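Ethylbenzene dehydrogenase alpha-subunit (Aromatoleum aromaticum, PDB 2IVF) belongs to the molybdopterin oxidoreductase family and, within a three-chain assembly, holds a molybdenum atom, two pterin guanine dinucleotide cofactors and an iron/sulfur cluster. Local coordinates at residues A[255-259]-A[285-289]; A[282-286]-A[910-915]; A[241-245]-A[267-271]. All blocks are in the same frame, centred on the assembly; numbering follows the deposited sequence.

Contact 1. Residues A[255-259]-A[285-289]; sequences SNWSY and FNPTT. With MGD (2-amino-5,6-dimercapto-7-methyl-3,7,8a,9-tetrahydro-8-oxa-1,3,9,10-tetraaza-anthracen-4-one guanosine dinucleotide), chain M.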
loop_
_atom_site.group_PDB
_atom_site.type_symbol
_atom_site.label_atom_id
_atom_site.label_comp_id
_atom_site.label_asym_id
_atom_site.label_seq_id
_atom_site.Cartn_x
_atom_site.Cartn_y
_atom_site.Cartn_z
ATOM N N SER A 255 -6.680 4.063 -12.707
ATOM C CA SER A 255 -6.161 4.446 -11.404
ATOM C C SER A 255 -6.807 3.527 -10.348
ATOM O O SER A 255 -7.763 2.814 -10.655
ATOM C CB SER A 255 -6.452 5.929 -11.151
ATOM O OG SER A 255 -7.837 6.142 -10.908
ATOM N N ASN A 256 -6.260 3.521 -9.136
ATOM C CA ASN A 256 -6.691 2.585 -8.103
ATOM C C ASN A 256 -6.375 3.180 -6.730
ATOM O O ASN A 256 -5.518 2.681 -5.993
ATOM C CB ASN A 256 -5.995 1.253 -8.298
ATOM C CG ASN A 256 -6.446 0.217 -7.320
ATOM O OD1 ASN A 256 -7.528 0.294 -6.768
ATOM N ND2 ASN A 256 -5.589 -0.741 -7.074
ATOM N N TRP A 257 -7.033 4.293 -6.448
ATOM C CA TRP A 257 -6.818 5.014 -5.192
ATOM C C TRP A 257 -6.846 4.174 -3.911
ATOM O O TRP A 257 -6.195 4.554 -2.925
ATOM C CB TRP A 257 -7.815 6.127 -5.059
ATOM C CG TRP A 257 -7.455 7.414 -5.744
ATOM C CD1 TRP A 257 -6.577 7.594 -6.786
ATOM C CD2 TRP A 257 -8.026 8.674 -5.486
ATOM N NE1 TRP A 257 -6.535 8.917 -7.145
ATOM C CE2 TRP A 257 -7.428 9.607 -6.364
ATOM C CE3 TRP A 257 -8.933 9.126 -4.553
ATOM C CZ2 TRP A 257 -7.750 10.974 -6.333
ATOM C CZ3 TRP A 257 -9.248 10.449 -4.532
ATOM C CH2 TRP A 257 -8.656 11.359 -5.390
ATOM N N SER A 258 -7.667 3.111 -3.866
ATOM C CA SER A 258 -7.652 2.223 -2.701
ATOM C C SER A 258 -6.217 1.810 -2.406
ATOM O O SER A 258 -5.770 1.853 -1.290
ATOM C CB SER A 258 -8.457 0.979 -2.952
ATOM O OG SER A 258 -8.335 0.072 -1.870
ATOM N N TYR A 259 -5.510 1.382 -3.434
ATOM C CA TYR A 259 -4.104 1.055 -3.302
ATOM C C TYR A 259 -3.216 2.286 -3.238
ATOM O O TYR A 259 -2.296 2.375 -2.411
ATOM C CB TYR A 259 -3.616 0.244 -4.503
ATOM C CG TYR A 259 -3.961 -1.225 -4.461
ATOM C CD1 TYR A 259 -5.100 -1.700 -3.799
ATOM C CD2 TYR A 259 -3.171 -2.133 -5.114
ATOM C CE1 TYR A 259 -5.378 -3.062 -3.773
ATOM C CE2 TYR A 259 -3.424 -3.496 -5.091
ATOM C CZ TYR A 259 -4.528 -3.959 -4.431
ATOM O OH TYR A 259 -4.766 -5.313 -4.448
ATOM N N PHE A 285 -13.235 -5.070 -11.794
ATOM C CA PHE A 285 -13.975 -4.419 -10.695
ATOM C C PHE A 285 -12.942 -4.197 -9.617
ATOM O O PHE A 285 -12.804 -5.003 -8.721
ATOM C CB PHE A 285 -15.099 -5.352 -10.223
ATOM C CG PHE A 285 -16.076 -4.741 -9.250
ATOM C CD1 PHE A 285 -16.865 -3.652 -9.612
ATOM C CD2 PHE A 285 -16.252 -5.300 -8.005
ATOM C CE1 PHE A 285 -17.797 -3.126 -8.717
ATOM C CE2 PHE A 285 -17.196 -4.777 -7.121
ATOM C CZ PHE A 285 -17.961 -3.714 -7.480
ATOM N N ASN A 286 -12.202 -3.085 -9.717
ATOM C CA ASN A 286 -10.921 -2.939 -9.037
ATOM C C ASN A 286 -11.071 -2.539 -7.555
ATOM O O ASN A 286 -12.201 -2.362 -7.062
ATOM C CB ASN A 286 -9.992 -2.027 -9.894
ATOM C CG ASN A 286 -10.107 -0.548 -9.574
ATOM O OD1 ASN A 286 -10.949 -0.126 -8.797
ATOM N ND2 ASN A 286 -9.248 0.266 -10.220
ATOM N N PRO A 287 -9.975 -2.548 -6.819
ATOM C CA PRO A 287 -10.026 -2.307 -5.367
ATOM C C PRO A 287 -10.621 -0.985 -4.908
ATOM O O PRO A 287 -10.898 -0.851 -3.724
ATOM C CB PRO A 287 -8.562 -2.457 -4.927
ATOM C CG PRO A 287 -8.005 -3.417 -5.920
ATOM C CD PRO A 287 -8.628 -2.946 -7.242
ATOM N N THR A 288 -10.839 -0.044 -5.832
ATOM C CA THR A 288 -11.423 1.270 -5.503
ATOM C C THR A 288 -12.957 1.225 -5.597
ATOM O O THR A 288 -13.657 2.144 -5.168
ATOM C CB THR A 288 -10.759 2.326 -6.387
ATOM O OG1 THR A 288 -9.331 2.304 -6.145
ATOM C CG2 THR A 288 -11.256 3.739 -6.104
ATOM N N THR A 289 -13.495 0.130 -6.142
ATOM C CA THR A 289 -14.944 0.049 -6.368
ATOM C C THR A 289 -15.841 0.058 -5.149
ATOM O O THR A 289 -17.016 0.264 -5.282
ATOM C CB THR A 289 -15.298 -1.150 -7.272
ATOM O OG1 THR A 289 -14.848 -2.383 -6.665
ATOM C CG2 THR A 289 -14.680 -0.923 -8.675
HETATM P PB MGD M . -2.194 2.353 -11.232
HETATM O O1B MGD M . -1.857 1.751 -9.913
HETATM O O2B MGD M . -1.357 1.898 -12.372
HETATM O O3B MGD M . -2.206 3.928 -11.286
HETATM O O3A MGD M . -1.210 4.837 -9.125
HETATM P PA MGD M . -2.435 5.043 -10.126
HETATM O O1A MGD M . -3.642 4.815 -9.326
HETATM O O2A MGD M . -2.300 6.308 -10.824
HETATM O "O5'" MGD M . -3.729 2.039 -11.594
HETATM C "C5'" MGD M . -4.196 0.683 -11.547
HETATM C "C4'" MGD M . -5.560 0.576 -12.223
HETATM O "O4'" MGD M . -5.427 0.791 -13.621
HETATM C "C3'" MGD M . -5.885 -0.896 -12.115
HETATM O "O3'" MGD M . -6.654 -1.066 -10.931
HETATM C "C2'" MGD M . -6.704 -1.156 -13.386
HETATM O "O2'" MGD M . -8.065 -1.465 -13.032
HETATM C "C1'" MGD M . -6.607 0.171 -14.157
HETATM N N9 MGD M . -6.403 -0.119 -15.597
HETATM C C8 MGD M . -5.453 -0.873 -16.170
HETATM N N7 MGD M . -5.574 -0.855 -17.503
HETATM C C5 MGD M . -6.631 -0.046 -17.771
HETATM C C6 MGD M . -7.301 0.375 -18.912
HETATM O O6 MGD M . -7.022 0.030 -20.067
HETATM N N1 MGD M . -8.379 1.248 -18.741
HETATM C C2 MGD M . -8.850 1.706 -17.501
HETATM N N2 MGD M . -9.934 2.553 -17.437
HETATM N N3 MGD M . -8.173 1.305 -16.415
HETATM C C4 MGD M . -7.120 0.441 -16.539
HETATM C C10 MGD M . 0.098 4.954 -9.553
HETATM C C11 MGD M . 0.842 5.830 -8.576
HETATM O O11 MGD M . 0.740 5.257 -7.338
HETATM C C12 MGD M . 2.302 6.121 -8.956
HETATM S S12 MGD M . 2.809 6.295 -10.630
HETATM C C13 MGD M . 3.242 6.256 -7.965
HETATM S S13 MGD M . 4.880 6.611 -8.395
HETATM C C14 MGD M . 2.870 6.077 -6.533
HETATM N N15 MGD M . 3.283 4.695 -6.158
HETATM C C16 MGD M . 2.608 3.976 -5.153
HETATM C C17 MGD M . 3.044 2.765 -4.678
HETATM O O17 MGD M . 4.072 2.214 -5.138
HETATM N N18 MGD M . 2.281 2.137 -3.673
HETATM C C19 MGD M . 1.154 2.688 -3.145
HETATM N N19 MGD M . 0.498 1.998 -2.191
HETATM N N20 MGD M . 0.741 3.855 -3.661
HETATM C C21 MGD M . 1.445 4.503 -4.603
HETATM N N22 MGD M . 0.995 5.719 -5.107
HETATM C C23 MGD M . 1.323 6.186 -6.423
HETATM O O HOH W 1 -11.266 0.493 -1.509
#
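T288 OG1 is the polar hub between 255-259 and 285-289. It donates to N256 OD1 at 2.8 Å and accepts from S258 N at 2.9 Å, with an N-H...O angle of 171°. The second bond satisfies a first-turn amide of the helix that starts at W257. N256 holds the N-cap position, but its side chain makes no capping bond and its OD1 is engaged by T288 instead. W257 N lies 3.1 Å from T288 OG1, at an angle too poor for a hydrogen bond.

N286 uses both ends of its amide. OD1 accepts from T288 N at 3.0 Å, an Asx turn inside the type I turn N286-T289. ND2 donates to O3' of MGD at 3.0 Å and, weakly (128°), to S255 O at 3.0 Å. Water 1 donates to P287 O at 2.6 Å and lies 3.0 Å from S258 OG, which also bonds R851. The closest carbon contact is Y259 CE1 to P287 CG at 3.4 Å; S258 CB lies 4.0 Å from P287 CB. The Y259 hydroxyl bonds D133 of the beta-subunit.

Two backbone groups of 255-259 also serve MGD: N256 N gives to O1A at 2.9 Å and Y259 O accepts from N19 at 2.8 Å. The segments follow neighbouring parallel strands, 249-253 and 277-281, so the loops beyond adjacent strands of a beta-alpha-beta unit together line a dinucleotide-binding site.

Contact 2. Residues A[282-286]-A[910-915]; sequences APDFN and NVQPKQ. With MGD (2-amino-5,6-dimercapto-7-methyl-3,7,8a,9-tetrahydro-8-oxa-1,3,9,10-tetraaza-anthracen-4-one guanosine dinucleotide), chain M.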
loop_
_atom_site.group_PDB
_atom_site.type_symbol
_atom_site.label_atom_id
_atom_site.label_comp_id
_atom_site.label_asym_id
_atom_site.label_seq_id
_atom_site.Cartn_x
_atom_site.Cartn_y
_atom_site.Cartn_z
ATOM N N ALA A 282 -12.528 0.847 -15.166
ATOM C CA ALA A 282 -11.466 -0.119 -14.988
ATOM C C ALA A 282 -11.899 -1.397 -15.696
ATOM O O ALA A 282 -13.091 -1.754 -15.664
ATOM C CB ALA A 282 -11.208 -0.411 -13.497
ATOM N N PRO A 283 -10.944 -2.139 -16.218
ATOM C CA PRO A 283 -11.323 -3.414 -16.820
ATOM C C PRO A 283 -11.818 -4.389 -15.767
ATOM O O PRO A 283 -12.833 -5.057 -15.991
ATOM C CB PRO A 283 -10.055 -3.889 -17.522
ATOM C CG PRO A 283 -9.002 -2.989 -17.119
ATOM C CD PRO A 283 -9.527 -1.827 -16.372
ATOM N N ASP A 284 -11.150 -4.408 -14.625
ATOM C CA ASP A 284 -11.541 -5.213 -13.480
ATOM C C ASP A 284 -12.395 -4.390 -12.542
ATOM O O ASP A 284 -12.303 -3.156 -12.483
ATOM C CB ASP A 284 -10.331 -5.788 -12.743
ATOM C CG ASP A 284 -9.291 -4.721 -12.347
ATOM O OD1 ASP A 284 -8.833 -4.000 -13.231
ATOM O OD2 ASP A 284 -8.913 -4.669 -11.172
ATOM N N PHE A 285 -13.235 -5.070 -11.794
ATOM C CA PHE A 285 -13.975 -4.419 -10.695
ATOM C C PHE A 285 -12.942 -4.197 -9.617
ATOM O O PHE A 285 -12.804 -5.003 -8.721
ATOM C CB PHE A 285 -15.099 -5.352 -10.223
ATOM C CG PHE A 285 -16.076 -4.741 -9.250
ATOM C CD1 PHE A 285 -16.865 -3.652 -9.612
ATOM C CD2 PHE A 285 -16.252 -5.300 -8.005
ATOM C CE1 PHE A 285 -17.797 -3.126 -8.717
ATOM C CE2 PHE A 285 -17.196 -4.777 -7.121
ATOM C CZ PHE A 285 -17.961 -3.714 -7.480
ATOM N N ASN A 286 -12.202 -3.085 -9.717
ATOM C CA ASN A 286 -10.921 -2.939 -9.037
ATOM C C ASN A 286 -11.071 -2.539 -7.555
ATOM O O ASN A 286 -12.201 -2.362 -7.062
ATOM C CB ASN A 286 -9.992 -2.027 -9.894
ATOM C CG ASN A 286 -10.107 -0.548 -9.574
ATOM O OD1 ASN A 286 -10.949 -0.126 -8.797
ATOM N ND2 ASN A 286 -9.248 0.266 -10.220
ATOM N N ASN A 910 -13.675 -10.744 -9.740
ATOM C CA ASN A 910 -13.626 -9.342 -10.071
ATOM C C ASN A 910 -12.627 -9.019 -11.171
ATOM O O ASN A 910 -12.537 -7.888 -11.570
ATOM C CB ASN A 910 -13.367 -8.471 -8.854
ATOM C CG ASN A 910 -12.103 -8.855 -8.114
ATOM O OD1 ASN A 910 -11.093 -9.154 -8.724
ATOM N ND2 ASN A 910 -12.176 -8.875 -6.806
ATOM N N VAL A 911 -11.883 -10.011 -11.621
ATOM C CA VAL A 911 -10.983 -9.837 -12.778
ATOM C C VAL A 911 -11.782 -10.019 -14.041
ATOM O O VAL A 911 -12.565 -10.976 -14.178
ATOM C CB VAL A 911 -9.848 -10.863 -12.730
ATOM C CG1 VAL A 911 -8.938 -10.710 -13.975
ATOM C CG2 VAL A 911 -9.053 -10.684 -11.449
ATOM N N GLN A 912 -11.594 -9.140 -15.011
ATOM C CA GLN A 912 -12.314 -9.311 -16.262
ATOM C C GLN A 912 -11.849 -10.575 -16.953
ATOM O O GLN A 912 -10.625 -10.873 -16.974
ATOM C CB GLN A 912 -12.104 -8.093 -17.156
ATOM C CG GLN A 912 -12.900 -8.170 -18.417
ATOM C CD GLN A 912 -12.839 -6.892 -19.243
ATOM O OE1 GLN A 912 -12.725 -6.959 -20.445
ATOM N NE2 GLN A 912 -12.928 -5.733 -18.597
ATOM N N PRO A 913 -12.775 -11.348 -17.547
ATOM C CA PRO A 913 -12.291 -12.461 -18.368
ATOM C C PRO A 913 -11.223 -12.063 -19.391
ATOM O O PRO A 913 -11.410 -11.083 -20.135
ATOM C CB PRO A 913 -13.550 -12.915 -19.123
ATOM C CG PRO A 913 -14.658 -12.672 -18.101
ATOM C CD PRO A 913 -14.250 -11.315 -17.509
ATOM N N LYS A 914 -10.145 -12.838 -19.420
ATOM C CA LYS A 914 -8.998 -12.651 -20.339
ATOM C C LYS A 914 -8.181 -11.418 -20.005
ATOM O O LYS A 914 -7.315 -11.028 -20.747
ATOM C CB LYS A 914 -9.419 -12.665 -21.805
ATOM C CG LYS A 914 -10.225 -13.922 -22.235
ATOM C CD LYS A 914 -9.663 -15.245 -21.716
ATOM C CE LYS A 914 -10.635 -16.449 -22.028
ATOM N NZ LYS A 914 -11.909 -16.335 -21.193
ATOM N N GLN A 915 -8.441 -10.848 -18.856
ATOM C CA GLN A 915 -7.508 -9.913 -18.228
ATOM C C GLN A 915 -6.745 -10.748 -17.192
ATOM O O GLN A 915 -7.322 -11.658 -16.607
ATOM C CB GLN A 915 -8.274 -8.787 -17.530
ATOM C CG GLN A 915 -7.408 -7.782 -16.726
ATOM C CD GLN A 915 -8.202 -6.917 -15.775
ATOM O OE1 GLN A 915 -9.313 -7.248 -15.434
ATOM N NE2 GLN A 915 -7.607 -5.812 -15.329
HETATM P PB MGD M . -2.194 2.353 -11.232
HETATM O O1B MGD M . -1.857 1.751 -9.913
HETATM O O2B MGD M . -1.357 1.898 -12.372
HETATM O O3B MGD M . -2.206 3.928 -11.286
HETATM O O3A MGD M . -1.210 4.837 -9.125
HETATM P PA MGD M . -2.435 5.043 -10.126
HETATM O O1A MGD M . -3.642 4.815 -9.326
HETATM O O2A MGD M . -2.300 6.308 -10.824
HETATM O "O5'" MGD M . -3.729 2.039 -11.594
HETATM C "C5'" MGD M . -4.196 0.683 -11.547
HETATM C "C4'" MGD M . -5.560 0.576 -12.223
HETATM O "O4'" MGD M . -5.427 0.791 -13.621
HETATM C "C3'" MGD M . -5.885 -0.896 -12.115
HETATM O "O3'" MGD M . -6.654 -1.066 -10.931
HETATM C "C2'" MGD M . -6.704 -1.156 -13.386
HETATM O "O2'" MGD M . -8.065 -1.465 -13.032
HETATM C "C1'" MGD M . -6.607 0.171 -14.157
HETATM N N9 MGD M . -6.403 -0.119 -15.597
HETATM C C8 MGD M . -5.453 -0.873 -16.170
HETATM N N7 MGD M . -5.574 -0.855 -17.503
HETATM C C5 MGD M . -6.631 -0.046 -17.771
HETATM C C6 MGD M . -7.301 0.375 -18.912
HETATM O O6 MGD M . -7.022 0.030 -20.067
HETATM N N1 MGD M . -8.379 1.248 -18.741
HETATM C C2 MGD M . -8.850 1.706 -17.501
HETATM N N2 MGD M . -9.934 2.553 -17.437
HETATM N N3 MGD M . -8.173 1.305 -16.415
HETATM C C4 MGD M . -7.120 0.441 -16.539
HETATM C C10 MGD M . 0.098 4.954 -9.553
HETATM C C11 MGD M . 0.842 5.830 -8.576
HETATM O O11 MGD M . 0.740 5.257 -7.338
HETATM C C12 MGD M . 2.302 6.121 -8.956
HETATM S S12 MGD M . 2.809 6.295 -10.630
HETATM C C13 MGD M . 3.242 6.256 -7.965
HETATM S S13 MGD M . 4.880 6.611 -8.395
HETATM C C14 MGD M . 2.870 6.077 -6.533
HETATM N N15 MGD M . 3.283 4.695 -6.158
HETATM C C16 MGD M . 2.608 3.976 -5.153
HETATM C C17 MGD M . 3.044 2.765 -4.678
HETATM O O17 MGD M . 4.072 2.214 -5.138
HETATM N N18 MGD M . 2.281 2.137 -3.673
HETATM C C19 MGD M . 1.154 2.688 -3.145
HETATM N N19 MGD M . 0.498 1.998 -2.191
HETATM N N20 MGD M . 0.741 3.855 -3.661
HETATM C C21 MGD M . 1.445 4.503 -4.603
HETATM N N22 MGD M . 0.995 5.719 -5.107
HETATM C C23 MGD M . 1.323 6.186 -6.423
#
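Three hydrogen bonds of different type join 282-286 to 910-915, segments more than 600 residues apart in sequence. The backbone-to-backbone bond is F285 N to N910 O, 2.9 Å at 141°, where the two backbones come close (D284 and V911 CA atoms 4.7 Å apart). A side chain meets the backbone in Q912 NE2 to P283 O, 2.7 Å at 155°; the same NE2 also serves V298 O. The side-chain pair is Q915 NE2 to D284 OD1, 3.0 Å and nearly straight at 173°, with T846 OG1 as a second partner of that NE2.

Within 910-915, a type II turn from Q912 to Q915 is closed by Q915 N to Q912 O at 2.9 Å. Q915 OE1 accepts from Q912 N at 3.0 Å, which fixes the orientation of the Q915 amide and aims NE2 at the aspartate.

Van der Waals contacts fill in around these bonds. P283 CG lies 3.6 Å from Q915 NE2, and F285 CB 3.8 Å from N910 CB, which sits at the edge of the phenyl ring. The N910 amide itself reaches D133 O of the beta-subunit through ND2.

Ligand contacts are on the 282-286 side: D284 OD1 accepts from MGD O2' at 2.7 Å, N286 ND2 donates to O3' at 3.0 Å, and P283 CD is 3.3 Å from C4. One carboxylate oxygen thus takes both the ribose hydroxyl and a glutamine of the barrel region; neutral amide donors, two to backbone carbonyls and one to this carboxylate, tie the loop to the barrel without a salt bridge between the segments.

Contact 3. Residues A[241-245]-A[267-271]; sequences ADNLL and FLSEA
Segment 241-245 is a 3-10 turn, with L244 N to A241 O at 3.2 Å and L245 N to D242 O at 2.9 Å. It runs in the same sense as 267-271 of the alpha-helix 265-274, where A271 N bonds F267 O at 2.8 Å. The register pairs D242 with F267 (CA atoms 6.0 Å apart) and L245 with A271 (4.9 Å).

A241 directs CB toward the helix, 3.3 Å from F267 CD2. F267 (chi1 -74°, chi2 -72°) presents one ring face to A241 C and D242 CA. D242 CB approaches F267 CE1 to 3.5 Å; its p rotamer (chi1 57°) turns the carboxylate off to S240 and to a glycerol probably from the crystallisation liquor. L244 (m, t) puts CD1 3.9 Å from L268 CB and CB 4.2 Å from A271 CB. L245, also m, t, has CD1 at the F267 ring edge, 3.9 Å from F267 CD1, and CD2 4.2 Å from A271 CB.

The 3-10 segment before strand 249-253 packs on the helix of the beta-alpha-beta crossover to strand 277-281. Without hydrogen bonds across the segments, the fit is apolar: small A271 lets the backbones approach, and F267 fills the wider end.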
loop_
_atom_site.group_PDB
_atom_site.type_symbol
_atom_site.label_atom_id
_atom_site.label_comp_id
_atom_site.label_asym_id
_atom_site.label_seq_id
_atom_site.Cartn_x
_atom_site.Cartn_y
_atom_site.Cartn_z
ATOM N N ALA A 241 -7.084 17.061 -3.248
ATOM C CA ALA A 241 -8.078 15.974 -3.118
ATOM C C ALA A 241 -9.448 16.482 -2.698
ATOM O O ALA A 241 -10.467 15.844 -3.048
ATOM C CB ALA A 241 -7.587 14.893 -2.182
ATOM N N ASP A 242 -9.472 17.588 -1.942
ATOM C CA ASP A 242 -10.739 18.161 -1.451
ATOM C C ASP A 242 -11.537 18.813 -2.590
ATOM O O ASP A 242 -12.720 19.067 -2.419
ATOM C CB ASP A 242 -10.549 19.115 -0.260
ATOM C CG ASP A 242 -9.602 20.295 -0.554
ATOM O OD1 ASP A 242 -8.996 20.296 -1.651
ATOM O OD2 ASP A 242 -9.404 21.169 0.337
ATOM N N ASN A 243 -10.905 18.982 -3.767
ATOM C CA ASN A 243 -11.598 19.444 -4.989
ATOM C C ASN A 243 -12.737 18.485 -5.367
ATOM O O ASN A 243 -13.776 18.920 -5.890
ATOM C CB ASN A 243 -10.636 19.538 -6.158
ATOM C CG ASN A 243 -11.250 20.186 -7.403
ATOM O OD1 ASN A 243 -11.832 21.264 -7.326
ATOM N ND2 ASN A 243 -11.097 19.535 -8.552
ATOM N N LEU A 244 -12.601 17.212 -5.018
ATOM C CA LEU A 244 -13.684 16.240 -5.267
ATOM C C LEU A 244 -14.961 16.603 -4.543
ATOM O O LEU A 244 -16.049 16.253 -4.980
ATOM C CB LEU A 244 -13.280 14.828 -4.827
ATOM C CG LEU A 244 -12.161 14.064 -5.522
ATOM C CD1 LEU A 244 -12.168 12.604 -5.011
ATOM C CD2 LEU A 244 -12.274 14.168 -7.049
ATOM N N LEU A 245 -14.852 17.342 -3.445
ATOM C CA LEU A 245 -16.034 17.742 -2.725
ATOM C C LEU A 245 -16.880 18.792 -3.460
ATOM O O LEU A 245 -18.012 19.058 -3.065
ATOM C CB LEU A 245 -15.642 18.261 -1.388
ATOM C CG LEU A 245 -15.014 17.220 -0.453
ATOM C CD1 LEU A 245 -14.490 17.919 0.806
ATOM C CD2 LEU A 245 -16.062 16.142 -0.129
ATOM N N PHE A 267 -11.712 11.496 0.666
ATOM C CA PHE A 267 -12.383 12.592 -0.065
ATOM C C PHE A 267 -13.325 12.016 -1.148
ATOM O O PHE A 267 -14.391 12.562 -1.394
ATOM C CB PHE A 267 -11.361 13.553 -0.688
ATOM C CG PHE A 267 -10.683 14.447 0.309
ATOM C CD1 PHE A 267 -11.381 15.490 0.907
ATOM C CD2 PHE A 267 -9.340 14.306 0.588
ATOM C CE1 PHE A 267 -10.780 16.334 1.809
ATOM C CE2 PHE A 267 -8.702 15.158 1.507
ATOM C CZ PHE A 267 -9.391 16.181 2.087
ATOM N N LEU A 268 -12.925 10.909 -1.756
ATOM C CA LEU A 268 -13.783 10.178 -2.693
ATOM C C LEU A 268 -15.020 9.589 -2.016
ATOM O O LEU A 268 -16.132 9.834 -2.467
ATOM C CB LEU A 268 -13.005 9.104 -3.422
ATOM C CG LEU A 268 -13.781 8.328 -4.491
ATOM C CD1 LEU A 268 -14.180 9.234 -5.720
ATOM C CD2 LEU A 268 -12.901 7.121 -4.953
ATOM N N SER A 269 -14.875 8.824 -0.921
ATOM C CA SER A 269 -16.060 8.326 -0.229
ATOM C C SER A 269 -16.945 9.387 0.397
ATOM O O SER A 269 -18.154 9.223 0.519
ATOM C CB SER A 269 -15.732 7.269 0.834
ATOM O OG SER A 269 -14.960 7.859 1.848
ATOM N N GLU A 270 -16.336 10.467 0.871
ATOM C CA GLU A 270 -17.075 11.557 1.448
ATOM C C GLU A 270 -17.789 12.392 0.377
ATOM O O GLU A 270 -18.920 12.790 0.564
ATOM C CB GLU A 270 -16.124 12.380 2.316
ATOM C CG GLU A 270 -15.669 11.506 3.504
ATOM C CD GLU A 270 -14.379 11.902 4.160
ATOM O OE1 GLU A 270 -13.738 12.865 3.682
ATOM O OE2 GLU A 270 -14.046 11.248 5.202
ATOM N N ALA A 271 -17.167 12.578 -0.790
ATOM C CA ALA A 271 -17.842 13.224 -1.912
ATOM C C ALA A 271 -19.068 12.422 -2.296
ATOM O O ALA A 271 -20.103 12.965 -2.686
ATOM C CB ALA A 271 -16.888 13.318 -3.167
#

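In the fold
All three contacts are buried; among the residues that touch in contact 2, Q912 is partly exposed. Contacts 1 and 2 share F285 and N286, lie 11 Å apart between centres, and both touch MGD; their chemistry is mainly hydrogen bonding. Contact 3, which does not touch MGD, has no hydrogen bonds across its segments: its packing is apolar, between the 3-10 segment and helix 265-274. It packs against contact 1 (centres 15 Å apart), W257 CZ3 to L244 CD1 at 3.7 Å and T288 CG2 to L268 CD2 at 3.9 Å. Contacts 2 and 3 do not meet, their nearest atoms being about 8 Å apart. Contact 2 alone joins the molybdopterin oxidoreductase region to the dinucleotide-binding domain.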